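PDB 5LNX: acyl-CoA dehydrogenase, which catalyses the FAD-dependent dehydrogenation of 2,3-saturated acyl-CoA thioesters to 2,3-dehydroacyl-CoA, passing the electrons to an acceptor. Local coordinates for residues D[5-10]-D[63-68]; D[150-155]-D[208-213]; D[244-249]-D[295-300]. All blocks are in the same frame, centred on the assembly; numbering follows the deposited sequence.

Overall arrangement
Following the chain from the N terminus, contact 1 closes first: residues 5-10, which lead into helix 9-32, meet the start of helix 64-77 and close a loop of helices and connecting turns, with no strand, in the N-terminal domain. Contact 2 closes the next loop, made of strands and turns, where 150-155 and 208-213 pair in the beta domain. Contact 3 then joins helices 229-265 and 277-305 of the C-terminal domain. The three loops follow in series, neither nested nor crossed. Contacts 1 and 3 touch, since CG2 of I68 packs 3.8 Å from CG1 of V297, so the two helical domains share a core. Contact 2 stands apart, its nearest atoms about 11 Å from contact 3.

Contact 1: residues D[5-10]-D[63-68]; sequences QEQVMM and DVVSYI
Q7 reaches across to D63 and S66, and its amide carries the polar part of the contact. NE2 of Q7 gives a weak hydrogen bond to OD2 of D63 at 3.2 Å, with 161° at the hydrogen, and also lies 2.8 Å from OD1 of D63. The amide and carboxylate planes are only 29° apart, so the two flat groups lie nearly in one plane, the NH2 end pointing at the carboxylate. A second bond holds the other end of the amide, as OE1 of Q7 accepts from the backbone N of Q5 at 2.8 Å. Within 63-68, D63 is the N-cap of helix 64-77: its OD2 takes N of S66 from above the carboxylate plane and OG of S66 nearly along its own C-O axis. Aspartate suits this place because its short acid accepts from the first helical turn while still meeting the glutamine.

The rest is van der Waals packing. The chain of Q7, extended beyond CG (chi2 -171°), passes CG 3.3 Å from OG of S66, and its amide end lies against V65, with CD 3.7 Å from CG1. M10 brings CG to 3.7 Å from the carbonyl O of S66, a serine being small enough for the methionine to approach the helix backbone.

Beyond the pair, M10 also packs on L48 and I51, while on helix 64-77 V64 and I68 turn to helices 229-265 and 277-305, and Y67 to helix 79-90.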
loop_
_atom_site.group_PDB
_atom_site.type_symbol
_atom_site.label_atom_id
_atom_site.label_comp_id
_atom_site.label_asym_id
_atom_site.label_seq_id
_atom_site.Cartn_x
_atom_site.Cartn_y
_atom_site.Cartn_z
ATOM N N GLN D 5 -2.116 -32.877 12.834
ATOM C CA GLN D 5 -1.853 -33.835 13.905
ATOM C C GLN D 5 -1.170 -35.098 13.381
ATOM O O GLN D 5 -1.708 -35.715 12.475
ATOM C CB GLN D 5 -3.164 -34.242 14.557
ATOM N N GLU D 6 -0.047 -35.525 13.962
ATOM C CA GLU D 6 0.536 -34.854 15.137
ATOM C C GLU D 6 2.078 -35.132 15.350
ATOM O O GLU D 6 2.432 -36.278 15.675
ATOM C CB GLU D 6 -0.361 -35.214 16.363
ATOM C CG GLU D 6 0.026 -34.585 17.680
ATOM C CD GLU D 6 1.258 -35.215 18.273
ATOM O OE1 GLU D 6 1.474 -36.436 18.139
ATOM O OE2 GLU D 6 2.034 -34.480 18.882
ATOM N N GLN D 7 3.038 -34.175 15.150
ATOM C CA GLN D 7 2.980 -32.671 14.923
ATOM C C GLN D 7 2.582 -31.581 15.964
ATOM O O GLN D 7 2.647 -30.371 15.656
ATOM C CB GLN D 7 1.955 -32.232 13.860
ATOM C CG GLN D 7 2.051 -33.096 12.621
ATOM C CD GLN D 7 1.232 -32.592 11.446
ATOM O OE1 GLN D 7 0.234 -31.896 11.625
ATOM N NE2 GLN D 7 1.615 -32.994 10.242
ATOM N N VAL D 8 2.188 -31.974 17.176
ATOM C CA VAL D 8 1.853 -30.986 18.228
ATOM C C VAL D 8 3.108 -31.223 19.099
ATOM O O VAL D 8 3.633 -30.281 19.707
ATOM C CB VAL D 8 0.551 -31.204 19.058
ATOM C CG1 VAL D 8 0.625 -30.423 20.368
ATOM C CG2 VAL D 8 -0.675 -30.746 18.280
ATOM N N MET D 9 3.585 -32.470 19.118
ATOM C CA MET D 9 4.819 -32.860 19.830
ATOM C C MET D 9 6.080 -32.259 19.199
ATOM O O MET D 9 6.971 -31.786 19.913
ATOM C CB MET D 9 4.966 -34.400 19.997
ATOM C CG MET D 9 4.253 -34.932 21.229
ATOM S SD MET D 9 4.164 -36.725 21.287
ATOM C CE MET D 9 2.736 -36.925 22.350
ATOM N N MET D 10 6.144 -32.270 17.869
ATOM C CA MET D 10 7.272 -31.680 17.142
ATOM C C MET D 10 7.345 -30.211 17.519
ATOM O O MET D 10 8.364 -29.745 18.014
ATOM C CB MET D 10 7.120 -31.837 15.617
ATOM C CG MET D 10 8.349 -31.395 14.823
ATOM S SD MET D 10 9.665 -32.643 14.821
ATOM C CE MET D 10 11.088 -31.595 15.036
ATOM N N ASP D 63 6.678 -36.071 8.625
ATOM C CA ASP D 63 6.078 -35.536 7.410
ATOM C C ASP D 63 6.483 -34.075 7.174
ATOM O O ASP D 63 7.265 -33.483 7.921
ATOM C CB ASP D 63 4.544 -35.713 7.419
ATOM C CG ASP D 63 3.831 -34.747 8.384
ATOM O OD1 ASP D 63 2.671 -34.366 8.098
ATOM O OD2 ASP D 63 4.435 -34.329 9.397
ATOM N N VAL D 64 5.947 -33.505 6.109
ATOM C CA VAL D 64 6.428 -32.228 5.605
ATOM C C VAL D 64 5.830 -31.046 6.393
ATOM O O VAL D 64 6.465 -30.004 6.549
ATOM C CB VAL D 64 6.219 -32.163 4.091
ATOM C CG1 VAL D 64 4.764 -32.142 3.766
ATOM C CG2 VAL D 64 6.948 -31.004 3.423
ATOM N N VAL D 65 4.607 -31.199 6.882
ATOM C CA VAL D 65 4.021 -30.205 7.801
ATOM C C VAL D 65 4.881 -30.055 9.073
ATOM O O VAL D 65 5.310 -28.963 9.411
ATOM C CB VAL D 65 2.578 -30.574 8.183
ATOM C CG1 VAL D 65 2.066 -29.719 9.346
ATOM C CG2 VAL D 65 1.670 -30.423 6.974
ATOM N N SER D 66 5.186 -31.177 9.717
ATOM C CA SER D 66 6.088 -31.192 10.873
ATOM C C SER D 66 7.432 -30.500 10.601
ATOM O O SER D 66 7.982 -29.802 11.458
ATOM C CB SER D 66 6.355 -32.624 11.297
ATOM O OG SER D 66 5.156 -33.309 11.593
ATOM N N TYR D 67 7.958 -30.734 9.404
ATOM C CA TYR D 67 9.235 -30.185 8.992
ATOM C C TYR D 67 9.150 -28.673 8.817
ATOM O O TYR D 67 10.020 -27.930 9.259
ATOM C CB TYR D 67 9.682 -30.850 7.679
ATOM C CG TYR D 67 10.674 -30.024 6.877
ATOM C CD1 TYR D 67 11.957 -29.798 7.350
ATOM C CD2 TYR D 67 10.307 -29.462 5.670
ATOM C CE1 TYR D 67 12.862 -29.049 6.628
ATOM C CE2 TYR D 67 11.192 -28.698 4.942
ATOM C CZ TYR D 67 12.478 -28.505 5.416
ATOM O OH TYR D 67 13.365 -27.736 4.687
ATOM N N ILE D 68 8.152 -28.247 8.072
ATOM C CA ILE D 68 7.924 -26.826 7.791
ATOM C C ILE D 68 7.603 -26.121 9.085
ATOM O O ILE D 68 8.050 -25.007 9.339
ATOM C CB ILE D 68 6.738 -26.631 6.845
ATOM C CG1 ILE D 68 7.217 -26.435 5.413
ATOM C CG2 ILE D 68 6.229 -25.194 6.835
ATOM C CD1 ILE D 68 7.809 -27.453 4.460
#

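Contact 2: residues D[150-155]-D[208-213]; sequences GSKIFI and TELIFD. With FAD (flavin-adenine dinucleotide), chain S.
I155 and L210 pack across two antiparallel strands, 172° apart in direction, joined by six backbone hydrogen bonds in the pairs G150-F212, K152-L210 and I155-T208. The register slips by one between K152 and I155, a beta bulge.

K152 can be followed outward. Its CB lies 4.0 Å from CB of L210, and CG, beside the backbone N (chi1 -58°), reaches 3.8 Å from CE2 of F212, at the edge of that ring. The chain then leaves the strand pair, and NZ ends in a salt bridge to E125 and hydrogen bonds to the carbonyls of L123 and F167; a lysine suits a place needing an apolar stem and a buried charge with partners. On the same face, CG1 of I155 meets CD1 of L210 at 3.8 Å.

F154, at the bulge, turns away toward FAD, its CD2 3.6 Å from C1' of the ribityl chain, and its ring meets Y339 of the second subunit edge-to-face. An alanine here would probably open a gap beside the ribityl chain and leave that tyrosine without its aromatic partner. Such a bulged strand, presenting a residue to the flavin from the middle beta domain, belongs to the FAD site of the acyl-CoA dehydrogenase fold.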
loop_
_atom_site.group_PDB
_atom_site.type_symbol
_atom_site.label_atom_id
_atom_site.label_comp_id
_atom_site.label_asym_id
_atom_site.label_seq_id
_atom_site.Cartn_x
_atom_site.Cartn_y
_atom_site.Cartn_z
ATOM N N GLY D 150 33.478 -23.722 -14.170
ATOM C CA GLY D 150 32.657 -22.530 -13.969
ATOM C C GLY D 150 32.529 -22.121 -12.507
ATOM O O GLY D 150 33.268 -22.590 -11.636
ATOM N N SER D 151 31.571 -21.243 -12.237
ATOM C CA SER D 151 31.440 -20.636 -10.906
ATOM C C SER D 151 29.999 -20.510 -10.444
ATOM O O SER D 151 29.085 -20.250 -11.231
ATOM C CB SER D 151 32.082 -19.249 -10.877
ATOM O OG SER D 151 31.192 -18.277 -11.381
ATOM N N LYS D 152 29.812 -20.688 -9.145
ATOM C CA LYS D 152 28.525 -20.394 -8.512
ATOM C C LYS D 152 28.651 -19.161 -7.657
ATOM O O LYS D 152 29.742 -18.817 -7.212
ATOM C CB LYS D 152 28.007 -21.593 -7.704
ATOM C CG LYS D 152 27.839 -22.852 -8.537
ATOM C CD LYS D 152 26.833 -22.638 -9.657
ATOM C CE LYS D 152 26.772 -23.793 -10.634
ATOM N NZ LYS D 152 25.479 -23.753 -11.374
ATOM N N ILE D 153 27.518 -18.511 -7.424
ATOM C CA ILE D 153 27.441 -17.366 -6.500
ATOM C C ILE D 153 26.305 -17.491 -5.471
ATOM O O ILE D 153 25.390 -18.319 -5.610
ATOM C CB ILE D 153 27.267 -16.002 -7.239
ATOM C CG1 ILE D 153 26.112 -16.026 -8.239
ATOM C CG2 ILE D 153 28.535 -15.582 -7.962
ATOM C CD1 ILE D 153 25.621 -14.648 -8.643
ATOM N N PHE D 154 26.450 -16.717 -4.393
ATOM C CA PHE D 154 25.449 -16.570 -3.322
ATOM C C PHE D 154 25.012 -17.901 -2.737
ATOM O O PHE D 154 23.817 -18.147 -2.641
ATOM C CB PHE D 154 24.200 -15.879 -3.862
ATOM C CG PHE D 154 24.433 -14.503 -4.420
ATOM C CD1 PHE D 154 25.272 -13.625 -3.793
ATOM C CD2 PHE D 154 23.746 -14.082 -5.549
ATOM C CE1 PHE D 154 25.475 -12.358 -4.305
ATOM C CE2 PHE D 154 23.934 -12.823 -6.069
ATOM C CZ PHE D 154 24.795 -11.950 -5.443
ATOM N N ILE D 155 25.949 -18.766 -2.367
ATOM C CA ILE D 155 25.608 -20.156 -1.988
ATOM C C ILE D 155 25.480 -20.330 -0.479
ATOM O O ILE D 155 26.459 -20.270 0.270
ATOM C CB ILE D 155 26.624 -21.179 -2.527
ATOM C CG1 ILE D 155 26.758 -21.062 -4.052
ATOM C CG2 ILE D 155 26.206 -22.585 -2.152
ATOM C CD1 ILE D 155 25.446 -21.169 -4.795
ATOM N N THR D 208 28.519 -18.031 0.192
ATOM C CA THR D 208 29.803 -17.935 -0.556
ATOM C C THR D 208 29.709 -18.172 -2.045
ATOM O O THR D 208 28.725 -18.706 -2.571
ATOM C CB THR D 208 30.887 -18.909 -0.055
ATOM O OG1 THR D 208 30.701 -20.185 -0.673
ATOM C CG2 THR D 208 30.837 -19.059 1.471
ATOM N N GLU D 209 30.774 -17.745 -2.702
ATOM C CA GLU D 209 31.079 -18.124 -4.084
ATOM C C GLU D 209 31.697 -19.522 -4.120
ATOM O O GLU D 209 32.343 -19.961 -3.166
ATOM C CB GLU D 209 32.056 -17.105 -4.688
ATOM C CG GLU D 209 32.618 -17.462 -6.052
ATOM C CD GLU D 209 33.934 -16.759 -6.323
ATOM O OE1 GLU D 209 34.980 -17.151 -5.739
ATOM O OE2 GLU D 209 33.918 -15.820 -7.140
ATOM N N LEU D 210 31.492 -20.210 -5.233
ATOM C CA LEU D 210 32.166 -21.480 -5.506
ATOM C C LEU D 210 32.887 -21.429 -6.833
ATOM O O LEU D 210 32.307 -21.075 -7.853
ATOM C CB LEU D 210 31.163 -22.637 -5.529
ATOM C CG LEU D 210 30.300 -22.783 -4.275
ATOM C CD1 LEU D 210 29.271 -23.888 -4.467
ATOM C CD2 LEU D 210 31.163 -23.066 -3.054
ATOM N N ILE D 211 34.146 -21.831 -6.824
ATOM C CA ILE D 211 34.936 -21.910 -8.057
ATOM C C ILE D 211 35.130 -23.371 -8.450
ATOM O O ILE D 211 35.496 -24.205 -7.622
ATOM C CB ILE D 211 36.265 -21.121 -7.958
ATOM C CG1 ILE D 211 35.970 -19.616 -7.914
ATOM C CG2 ILE D 211 37.178 -21.409 -9.149
ATOM C CD1 ILE D 211 37.157 -18.691 -7.722
ATOM N N PHE D 212 34.762 -23.678 -9.693
ATOM C CA PHE D 212 34.932 -25.018 -10.272
ATOM C C PHE D 212 35.998 -24.972 -11.349
ATOM O O PHE D 212 35.769 -24.451 -12.447
ATOM C CB PHE D 212 33.630 -25.581 -10.878
ATOM C CG PHE D 212 32.609 -25.987 -9.854
ATOM C CD1 PHE D 212 32.608 -27.269 -9.318
ATOM C CD2 PHE D 212 31.622 -25.087 -9.450
ATOM C CE1 PHE D 212 31.648 -27.646 -8.397
ATOM C CE2 PHE D 212 30.662 -25.461 -8.532
ATOM C CZ PHE D 212 30.679 -26.736 -7.995
ATOM N N ASP D 213 37.147 -25.545 -11.025
ATOM C CA ASP D 213 38.293 -25.588 -11.937
ATOM C C ASP D 213 38.683 -27.044 -12.264
ATOM O O ASP D 213 39.235 -27.755 -11.430
ATOM C CB ASP D 213 39.476 -24.859 -11.319
ATOM C CG ASP D 213 40.571 -24.574 -12.317
ATOM O OD1 ASP D 213 40.508 -25.107 -13.432
ATOM O OD2 ASP D 213 41.478 -23.772 -12.008
HETATM P PA FAD S . 18.231 -11.149 -10.873
HETATM O O1A FAD S . 17.507 -12.485 -10.909
HETATM O O2A FAD S . 19.068 -10.628 -11.994
HETATM O O5B FAD S . 17.054 -10.076 -10.637
HETATM C C5B FAD S . 17.245 -8.695 -10.368
HETATM C C4B FAD S . 15.848 -8.124 -10.130
HETATM O O4B FAD S . 15.192 -8.163 -11.374
HETATM C C3B FAD S . 15.028 -8.956 -9.156
HETATM O O3B FAD S . 14.137 -8.134 -8.392
HETATM C C2B FAD S . 14.200 -9.850 -10.033
HETATM O O2B FAD S . 12.891 -9.990 -9.508
HETATM C C1B FAD S . 14.098 -9.049 -11.292
HETATM N N9A FAD S . 13.991 -9.803 -12.533
HETATM C C8A FAD S . 14.978 -10.287 -13.320
HETATM N N7A FAD S . 14.438 -10.845 -14.447
HETATM C C5A FAD S . 13.088 -10.717 -14.357
HETATM C C6A FAD S . 11.903 -11.038 -15.158
HETATM N N6A FAD S . 11.999 -11.677 -16.334
HETATM N N1A FAD S . 10.693 -10.659 -14.693
HETATM C C2A FAD S . 10.498 -10.003 -13.539
HETATM N N3A FAD S . 11.533 -9.683 -12.759
HETATM C C4A FAD S . 12.809 -9.994 -13.108
HETATM N N1 FAD S . 21.342 -19.403 -4.941
HETATM C C2 FAD S . 21.447 -20.753 -4.926
HETATM O O2 FAD S . 21.548 -21.332 -6.015
HETATM N N3 FAD S . 21.436 -21.495 -3.797
HETATM C C4 FAD S . 21.331 -20.932 -2.587
HETATM O O4 FAD S . 21.327 -21.623 -1.539
HETATM C C4X FAD S . 21.233 -19.461 -2.524
HETATM N N5 FAD S . 21.128 -18.828 -1.335
HETATM C C5X FAD S . 21.061 -17.478 -1.278
HETATM C C6 FAD S . 21.041 -16.894 -0.038
HETATM C C7 FAD S . 20.935 -15.533 0.104
HETATM C C7M FAD S . 20.803 -15.023 1.517
HETATM C C8 FAD S . 20.909 -14.683 -1.117
HETATM C C8M FAD S . 20.801 -13.182 -1.067
HETATM C C9 FAD S . 20.971 -15.267 -2.358
HETATM C C9A FAD S . 21.054 -16.645 -2.507
HETATM N N10 FAD S . 21.180 -17.285 -3.783
HETATM C C10 FAD S . 21.243 -18.700 -3.804
HETATM C "C1'" FAD S . 21.112 -16.525 -5.041
HETATM C "C2'" FAD S . 19.640 -16.121 -5.295
HETATM O "O2'" FAD S . 18.751 -17.228 -5.533
HETATM C "C3'" FAD S . 19.551 -15.105 -6.425
HETATM O "O3'" FAD S . 19.937 -13.834 -5.905
HETATM C "C4'" FAD S . 18.157 -15.069 -7.034
HETATM O "O4'" FAD S . 17.909 -16.309 -7.718
HETATM C "C5'" FAD S . 17.949 -13.864 -7.986
HETATM O "O5'" FAD S . 18.927 -13.682 -9.012
HETATM P P FAD S . 19.947 -12.408 -9.073
HETATM O O1P FAD S . 20.847 -12.490 -10.293
HETATM O O2P FAD S . 20.596 -12.246 -7.725
HETATM O O3P FAD S . 19.101 -11.101 -9.507
#

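Contact 3: residues D[244-249]-D[295-300]; sequences IAAQAL and HLVYHA
V297 holds CG1 anti to the backbone N (chi1 171°), which turns CG2 toward helix 229-265, and L249 extends CG likewise anti to its N (chi1 -179°) to meet it. CG2 of V297 is the centre of the contact: it lies 3.8 Å from CB of A245 and 4.3 Å from CD2 of L249. The other branch, CG1 of V297, comes 4.2 Å from CB of A246. A branched valine thus spreads two methyls over a surface that two consecutive alanines keep low.

The two segments run antiparallel in the helical bundle of the C-terminal domain, at 150° to one another and 9.6 Å apart at the axes. The side-chain contacts between them are all apolar, as befits a buried helix interface.

L249 also brings CD2 to 4.1 Å from CE2 of Y298, the two side chains crossing at about a right angle. CG1 of V297 lies over the centre of one face of the Y298 ring, its own neighbour, so the valine is flanked by the tyrosine as well as the alanines. A tyrosine fits because its ring packs here while OH hydrogen-bonds to H72 of helix 64-77. Away from 244-249, H295 and H299 meet H299 and H295 of the third subunit, ring to ring, across the assembly interface.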
loop_
_atom_site.group_PDB
_atom_site.type_symbol
_atom_site.label_atom_id
_atom_site.label_comp_id
_atom_site.label_asym_id
_atom_site.label_seq_id
_atom_site.Cartn_x
_atom_site.Cartn_y
_atom_site.Cartn_z
ATOM N N ILE D 244 10.878 -21.074 2.852
ATOM C CA ILE D 244 11.215 -19.615 2.888
ATOM C C ILE D 244 10.030 -18.792 3.399
ATOM O O ILE D 244 10.213 -17.806 4.101
ATOM C CB ILE D 244 11.590 -19.075 1.516
ATOM C CG1 ILE D 244 12.843 -19.778 0.991
ATOM C CG2 ILE D 244 11.820 -17.576 1.575
ATOM C CD1 ILE D 244 14.056 -19.661 1.896
ATOM N N ALA D 245 8.827 -19.259 3.090
ATOM C CA ALA D 245 7.605 -18.597 3.503
ATOM C C ALA D 245 7.425 -18.720 5.024
ATOM O O ALA D 245 7.077 -17.752 5.714
ATOM C CB ALA D 245 6.411 -19.216 2.795
ATOM N N ALA D 246 7.621 -19.948 5.500
ATOM C CA ALA D 246 7.686 -20.273 6.923
ATOM C C ALA D 246 8.746 -19.462 7.663
ATOM O O ALA D 246 8.552 -19.051 8.810
ATOM C CB ALA D 246 7.961 -21.762 7.094
ATOM N N GLN D 247 9.875 -19.239 7.013
ATOM C CA GLN D 247 10.915 -18.349 7.554
ATOM C C GLN D 247 10.362 -16.944 7.716
ATOM O O GLN D 247 10.468 -16.340 8.789
ATOM C CB GLN D 247 12.142 -18.306 6.640
ATOM C CG GLN D 247 13.338 -17.576 7.228
ATOM C CD GLN D 247 14.422 -17.256 6.199
ATOM O OE1 GLN D 247 14.249 -17.466 4.995
ATOM N NE2 GLN D 247 15.555 -16.751 6.682
ATOM N N ALA D 248 9.738 -16.454 6.648
ATOM C CA ALA D 248 9.123 -15.107 6.635
ATOM C C ALA D 248 8.023 -14.953 7.696
ATOM O O ALA D 248 7.792 -13.865 8.218
ATOM C CB ALA D 248 8.534 -14.817 5.268
ATOM N N LEU D 249 7.332 -16.060 7.950
ATOM C CA LEU D 249 6.252 -16.140 8.909
ATOM C C LEU D 249 6.814 -15.948 10.325
ATOM O O LEU D 249 6.438 -15.017 11.048
ATOM C CB LEU D 249 5.554 -17.503 8.785
ATOM C CG LEU D 249 4.361 -17.778 9.712
ATOM C CD1 LEU D 249 3.272 -16.716 9.568
ATOM C CD2 LEU D 249 3.790 -19.162 9.442
ATOM N N HIS D 295 -1.818 -19.603 7.030
ATOM C CA HIS D 295 -2.697 -20.576 6.331
ATOM C C HIS D 295 -2.212 -20.868 4.916
ATOM O O HIS D 295 -2.361 -21.979 4.409
ATOM C CB HIS D 295 -4.135 -20.053 6.207
ATOM C CG HIS D 295 -4.788 -19.693 7.500
ATOM N ND1 HIS D 295 -4.556 -20.353 8.684
ATOM C CD2 HIS D 295 -5.668 -18.708 7.783
ATOM C CE1 HIS D 295 -5.252 -19.771 9.644
ATOM N NE2 HIS D 295 -5.941 -18.775 9.120
ATOM N N LEU D 296 -1.668 -19.849 4.270
ATOM C CA LEU D 296 -1.056 -20.025 2.950
ATOM C C LEU D 296 0.076 -21.045 3.030
ATOM O O LEU D 296 0.160 -21.951 2.202
ATOM C CB LEU D 296 -0.486 -18.708 2.425
ATOM C CG LEU D 296 -1.482 -17.667 1.945
ATOM C CD1 LEU D 296 -0.734 -16.405 1.564
ATOM C CD2 LEU D 296 -2.295 -18.163 0.770
ATOM N N VAL D 297 0.917 -20.874 4.045
ATOM C CA VAL D 297 2.077 -21.734 4.276
ATOM C C VAL D 297 1.672 -23.183 4.519
ATOM O O VAL D 297 2.099 -24.091 3.811
ATOM C CB VAL D 297 2.903 -21.260 5.498
ATOM C CG1 VAL D 297 3.980 -22.280 5.859
ATOM C CG2 VAL D 297 3.537 -19.907 5.227
ATOM N N TYR D 298 0.836 -23.384 5.523
ATOM C CA TYR D 298 0.470 -24.737 5.972
ATOM C C TYR D 298 -0.436 -25.512 5.029
ATOM O O TYR D 298 -0.368 -26.735 4.987
ATOM C CB TYR D 298 -0.113 -24.693 7.392
ATOM C CG TYR D 298 0.993 -24.449 8.392
ATOM C CD1 TYR D 298 1.966 -25.423 8.625
ATOM C CD2 TYR D 298 1.133 -23.213 9.022
ATOM C CE1 TYR D 298 3.042 -25.182 9.472
ATOM C CE2 TYR D 298 2.191 -22.962 9.875
ATOM C CZ TYR D 298 3.142 -23.947 10.100
ATOM O OH TYR D 298 4.167 -23.732 10.978
ATOM N N HIS D 299 -1.285 -24.808 4.292
ATOM C CA HIS D 299 -2.103 -25.444 3.266
ATOM C C HIS D 299 -1.233 -25.875 2.067
ATOM O O HIS D 299 -1.436 -26.941 1.477
ATOM C CB HIS D 299 -3.221 -24.516 2.794
ATOM C CG HIS D 299 -4.009 -25.059 1.644
ATOM N ND1 HIS D 299 -4.697 -26.249 1.716
ATOM C CD2 HIS D 299 -4.210 -24.584 0.391
ATOM C CE1 HIS D 299 -5.294 -26.484 0.560
ATOM N NE2 HIS D 299 -5.017 -25.488 -0.261
ATOM N N ALA D 300 -0.277 -25.023 1.716
ATOM C CA ALA D 300 0.725 -25.338 0.694
ATOM C C ALA D 300 1.510 -26.599 1.052
ATOM O O ALA D 300 1.793 -27.444 0.191
ATOM C CB ALA D 300 1.679 -24.170 0.514
#